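Local coordinates for geranylgeranyl pyrophosphate synthase (Corynebacterium glutamicum, PDB 3LMD), which probably makes long-chain prenyl diphosphates for isoprenoid biosynthesis, a magnesium-dependent prenyl transfer that may yield heptaprenyl diphosphate, at residues G73-A85 / V97-L109. Residues are numbered along the deposited sequence; the frame is centred on the assembly and turned at random.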
loop_
_atom_site.group_PDB
_atom_site.type_symbol
_atom_site.label_atom_id
_atom_site.label_comp_id
_atom_site.label_asym_id
_atom_site.label_seq_id
_atom_site.Cartn_x
_atom_site.Cartn_y
_atom_site.Cartn_z
ATOM N N GLY A 73 9.854 17.592 9.823
ATOM C CA GLY A 73 10.509 17.884 8.548
ATOM C C GLY A 73 11.033 19.297 8.370
ATOM O O GLY A 73 12.233 19.506 8.198
ATOM N N GLY A 74 10.132 20.272 8.408
ATOM C CA GLY A 74 10.471 21.646 8.048
ATOM C C GLY A 74 9.539 22.125 6.947
ATOM O O GLY A 74 8.351 22.341 7.189
ATOM N N LYS A 75 10.066 22.286 5.734
ATOM C CA LYS A 75 9.224 22.673 4.595
ATOM C C LYS A 75 9.059 21.554 3.558
ATOM O O LYS A 75 10.028 20.925 3.129
ATOM C CB LYS A 75 9.697 23.989 3.961
ATOM C CG LYS A 75 9.275 25.221 4.755
ATOM C CD LYS A 75 9.410 26.497 3.949
ATOM C CE LYS A 75 8.786 27.669 4.695
ATOM N NZ LYS A 75 8.668 28.878 3.836
ATOM N N ARG A 76 7.810 21.312 3.182
ATOM C CA ARG A 76 7.425 20.171 2.344
ATOM C C ARG A 76 7.289 20.609 0.881
ATOM O O ARG A 76 6.301 21.240 0.492
ATOM C CB ARG A 76 6.099 19.639 2.855
ATOM C CG ARG A 76 6.100 19.320 4.369
ATOM C CD ARG A 76 4.863 18.531 4.778
ATOM N NE ARG A 76 4.877 18.233 6.208
ATOM C CZ ARG A 76 5.389 17.122 6.736
ATOM N NH1 ARG A 76 5.368 16.951 8.052
ATOM N NH2 ARG A 76 5.895 16.169 5.947
ATOM N N PHE A 77 8.278 20.272 0.060
ATOM C CA PHE A 77 8.301 20.777 -1.321
ATOM C C PHE A 77 7.094 20.365 -2.179
ATOM O O PHE A 77 6.560 21.170 -2.970
ATOM C CB PHE A 77 9.578 20.347 -2.057
ATOM C CG PHE A 77 9.577 20.786 -3.488
ATOM C CD1 PHE A 77 9.196 19.922 -4.505
ATOM C CD2 PHE A 77 9.863 22.104 -3.808
ATOM C CE1 PHE A 77 9.137 20.365 -5.839
ATOM C CE2 PHE A 77 9.814 22.541 -5.116
ATOM C CZ PHE A 77 9.448 21.674 -6.134
ATOM N N ARG A 78 6.683 19.104 -2.082
ATOM C CA ARG A 78 5.608 18.624 -2.973
ATOM C C ARG A 78 4.270 19.334 -2.749
ATOM O O ARG A 78 3.622 19.762 -3.725
ATOM C CB ARG A 78 5.463 17.111 -2.882
ATOM C CG ARG A 78 6.732 16.420 -3.370
ATOM C CD ARG A 78 6.814 14.928 -2.974
ATOM N NE ARG A 78 8.089 14.381 -3.445
ATOM C CZ ARG A 78 9.250 14.579 -2.825
ATOM N NH1 ARG A 78 9.283 15.250 -1.682
ATOM N NH2 ARG A 78 10.374 14.049 -3.314
ATOM N N PRO A 79 3.845 19.467 -1.480
ATOM C CA PRO A 79 2.607 20.245 -1.313
ATOM C C PRO A 79 2.790 21.714 -1.693
ATOM O O PRO A 79 1.867 22.308 -2.245
ATOM C CB PRO A 79 2.248 20.079 0.177
ATOM C CG PRO A 79 3.390 19.287 0.817
ATOM C CD PRO A 79 4.228 18.692 -0.267
ATOM N N MET A 80 3.962 22.289 -1.434
ATOM C CA MET A 80 4.203 23.685 -1.825
ATOM C C MET A 80 4.045 23.851 -3.331
ATOM O O MET A 80 3.446 24.815 -3.807
ATOM C CB MET A 80 5.626 24.149 -1.410
ATOM C CG MET A 80 5.868 25.656 -1.680
ATOM S SD MET A 80 7.620 26.225 -1.604
ATOM C CE MET A 80 8.165 25.781 -3.260
ATOM N N PHE A 81 4.603 22.911 -4.093
ATOM C CA PHE A 81 4.455 22.941 -5.550
ATOM C C PHE A 81 2.992 22.818 -5.976
ATOM O O PHE A 81 2.549 23.524 -6.878
ATOM C CB PHE A 81 5.314 21.854 -6.222
ATOM C CG PHE A 81 5.176 21.840 -7.741
ATOM C CD1 PHE A 81 5.243 23.024 -8.470
ATOM C CD2 PHE A 81 4.936 20.668 -8.420
ATOM C CE1 PHE A 81 5.101 23.009 -9.867
ATOM C CE2 PHE A 81 4.824 20.643 -9.819
ATOM C CZ PHE A 81 4.899 21.800 -10.531
ATOM N N ALA A 82 2.225 21.944 -5.319
ATOM C CA ALA A 82 0.787 21.820 -5.625
ATOM C C ALA A 82 0.044 23.162 -5.371
ATOM O O ALA A 82 -0.870 23.558 -6.137
ATOM C CB ALA A 82 0.141 20.717 -4.757
ATOM N N LEU A 83 0.412 23.831 -4.287
ATOM C CA LEU A 83 -0.214 25.126 -3.952
ATOM C C LEU A 83 0.150 26.197 -5.010
ATOM O O LEU A 83 -0.718 26.948 -5.457
ATOM C CB LEU A 83 0.200 25.617 -2.554
ATOM C CG LEU A 83 -0.146 24.737 -1.325
ATOM C CD1 LEU A 83 0.339 25.316 -0.008
ATOM C CD2 LEU A 83 -1.614 24.380 -1.217
ATOM N N LEU A 84 1.424 26.264 -5.390
ATOM C CA LEU A 84 1.855 27.167 -6.470
ATOM C C LEU A 84 1.128 26.878 -7.760
ATOM O O LEU A 84 0.631 27.806 -8.437
ATOM C CB LEU A 84 3.388 27.103 -6.648
ATOM C CG LEU A 84 4.180 27.616 -5.440
ATOM C CD1 LEU A 84 5.670 27.328 -5.602
ATOM C CD2 LEU A 84 3.947 29.120 -5.333
ATOM N N ALA A 85 1.042 25.595 -8.129
ATOM C CA ALA A 85 0.325 25.224 -9.334
ATOM C C ALA A 85 -1.122 25.689 -9.284
ATOM O O ALA A 85 -1.686 26.054 -10.311
ATOM C CB ALA A 85 0.352 23.674 -9.552
ATOM N N VAL A 97 -7.740 21.828 -3.192
ATOM C CA VAL A 97 -6.300 22.003 -3.447
ATOM C C VAL A 97 -5.478 21.607 -2.215
ATOM O O VAL A 97 -4.491 20.877 -2.325
ATOM C CB VAL A 97 -5.950 23.467 -3.839
ATOM C CG1 VAL A 97 -4.432 23.658 -3.911
ATOM C CG2 VAL A 97 -6.556 23.836 -5.174
ATOM N N ILE A 98 -5.872 22.096 -1.037
ATOM C CA ILE A 98 -5.220 21.699 0.217
ATOM C C ILE A 98 -5.300 20.197 0.416
ATOM O O ILE A 98 -4.321 19.558 0.799
ATOM C CB ILE A 98 -5.912 22.332 1.453
ATOM C CG1 ILE A 98 -5.879 23.858 1.386
ATOM C CG2 ILE A 98 -5.291 21.844 2.758
ATOM C CD1 ILE A 98 -4.564 24.399 1.098
ATOM N N LYS A 99 -6.475 19.635 0.202
ATOM C CA LYS A 99 -6.648 18.197 0.400
ATOM C C LYS A 99 -5.814 17.355 -0.606
ATOM O O LYS A 99 -5.234 16.320 -0.242
ATOM C CB LYS A 99 -8.145 17.861 0.271
ATOM C CG LYS A 99 -8.546 16.483 0.702
ATOM C CD LYS A 99 -10.101 16.338 0.781
ATOM C CE LYS A 99 -10.749 17.360 1.726
ATOM N NZ LYS A 99 -12.162 17.006 2.086
ATOM N N ALA A 100 -5.807 17.759 -1.871
ATOM C CA ALA A 100 -4.918 17.117 -2.859
ATOM C C ALA A 100 -3.439 17.192 -2.464
ATOM O O ALA A 100 -2.707 16.218 -2.631
ATOM C CB ALA A 100 -5.149 17.692 -4.268
ATOM N N ALA A 101 -2.988 18.322 -1.925
ATOM C CA ALA A 101 -1.590 18.489 -1.529
ATOM C C ALA A 101 -1.254 17.531 -0.403
ATOM O O ALA A 101 -0.138 16.974 -0.348
ATOM C CB ALA A 101 -1.298 19.951 -1.093
ATOM N N VAL A 102 -2.233 17.305 0.464
ATOM C CA VAL A 102 -2.052 16.389 1.573
ATOM C C VAL A 102 -1.945 14.965 1.025
ATOM O O VAL A 102 -1.126 14.178 1.484
ATOM C CB VAL A 102 -3.182 16.513 2.627
ATOM C CG1 VAL A 102 -3.157 15.313 3.630
ATOM C CG2 VAL A 102 -3.087 17.886 3.365
ATOM N N VAL A 103 -2.779 14.649 0.039
ATOM C CA VAL A 103 -2.714 13.319 -0.567
ATOM C C VAL A 103 -1.326 13.090 -1.169
ATOM O O VAL A 103 -0.733 12.018 -0.989
ATOM C CB VAL A 103 -3.808 13.150 -1.640
ATOM C CG1 VAL A 103 -3.541 11.884 -2.531
ATOM C CG2 VAL A 103 -5.197 13.021 -0.956
ATOM N N VAL A 104 -0.808 14.087 -1.884
ATOM C CA VAL A 104 0.540 13.953 -2.459
ATOM C C VAL A 104 1.565 13.715 -1.361
ATOM O O VAL A 104 2.424 12.819 -1.469
ATOM C CB VAL A 104 0.928 15.175 -3.314
ATOM C CG1 VAL A 104 2.422 15.116 -3.739
ATOM C CG2 VAL A 104 0.003 15.231 -4.543
ATOM N N GLU A 105 1.507 14.513 -0.308
ATOM C CA GLU A 105 2.502 14.354 0.756
ATOM C C GLU A 105 2.405 13.028 1.507
ATOM O O GLU A 105 3.432 12.456 1.887
ATOM C CB GLU A 105 2.478 15.531 1.738
ATOM C CG GLU A 105 3.553 15.413 2.799
ATOM C CD GLU A 105 4.973 15.689 2.280
ATOM O OE1 GLU A 105 5.171 15.898 1.073
ATOM O OE2 GLU A 105 5.915 15.730 3.106
ATOM N N ILE A 106 1.180 12.540 1.723
ATOM C CA ILE A 106 0.990 11.250 2.405
ATOM C C ILE A 106 1.565 10.140 1.557
ATOM O O ILE A 106 2.155 9.176 2.058
ATOM C CB ILE A 106 -0.518 10.964 2.638
ATOM C CG1 ILE A 106 -1.050 11.848 3.799
ATOM C CG2 ILE A 106 -0.706 9.473 2.967
ATOM C CD1 ILE A 106 -2.629 11.788 3.942
ATOM N N THR A 107 1.375 10.261 0.253
ATOM C CA THR A 107 1.918 9.247 -0.669
ATOM C C THR A 107 3.429 9.241 -0.651
ATOM O O THR A 107 4.060 8.166 -0.617
ATOM C CB THR A 107 1.403 9.493 -2.091
ATOM O OG1 THR A 107 -0.028 9.350 -2.080
ATOM C CG2 THR A 107 2.009 8.463 -3.082
ATOM N N HIS A 108 4.007 10.442 -0.642
ATOM C CA HIS A 108 5.444 10.589 -0.468
ATOM C C HIS A 108 5.923 9.893 0.793
ATOM O O HIS A 108 6.895 9.136 0.751
ATOM C CB HIS A 108 5.830 12.095 -0.448
ATOM C CG HIS A 108 7.235 12.350 -0.036
ATOM N ND1 HIS A 108 8.315 11.783 -0.690
ATOM C CD2 HIS A 108 7.749 13.112 0.962
ATOM C CE1 HIS A 108 9.435 12.187 -0.104
ATOM N NE2 HIS A 108 9.117 12.986 0.903
ATOM N N LEU A 109 5.279 10.164 1.934
ATOM C CA LEU A 109 5.694 9.553 3.195
ATOM C C LEU A 109 5.541 8.021 3.177
ATOM O O LEU A 109 6.432 7.299 3.657
ATOM C CB LEU A 109 4.914 10.165 4.388
ATOM C CG LEU A 109 5.185 11.669 4.557
ATOM C CD1 LEU A 109 4.270 12.304 5.652
ATOM C CD2 LEU A 109 6.692 11.907 4.868
HETATM O O HOH W 1 7.440 16.937 -0.101
#
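Arg76, the N-cap residue of helix 77-86, forms a salt bridge with the buried Glu105 of helix 95-118, where these two helices of the all-helical isoprenoid synthase fold run nearly antiparallel, their axes 8.5 Å apart at closest approach. Arg76 NH2 donates to Glu105 OE2 over 2.9 Å; the acceptor lies in the guanidinium plane and is met on its anti side. The N-H...O angle of 156° is moderately straight. The two flat groups are 72° apart, and the contact is one N-H to one oxygen rather than a two-pronged pairing. Arg76 NE turns instead to Glu48 of helix 34-55, which divides the arginine between two carboxylates. The other oxygen, Glu105 OE1, accepts a hydrogen bond from a water that in turn accepts from both Arg78 N and Arg78 NH1. That water lies at the edge of the Arg78 guanidinium and helps to fix its rotation, while one guanidinium face rests on the His108 ring. The planes differ by 9°, with NH1 above the ring centre: a parallel stack, and not a hydrogen bond to NE2, for which the angle is poor. The His108 side chain is about 8 Å from that of Asp115, seen to bind calcium in this protein, though none is bound to this chain. With CG anti to the backbone N and the chain bent at chi2, Glu105 brings OE1 against Pro79 CD, a nonbonded contact of 3.2 Å. Ala101 CB packs against Pro79 CB and Ala82 CB; such small side chains are consistent with the 4.6 Å between the Pro79 and Ala101 CA atoms. At the far end, Leu83 CD2 touches Val97 CG1 and lies 3.7 Å from Ile98 CD1.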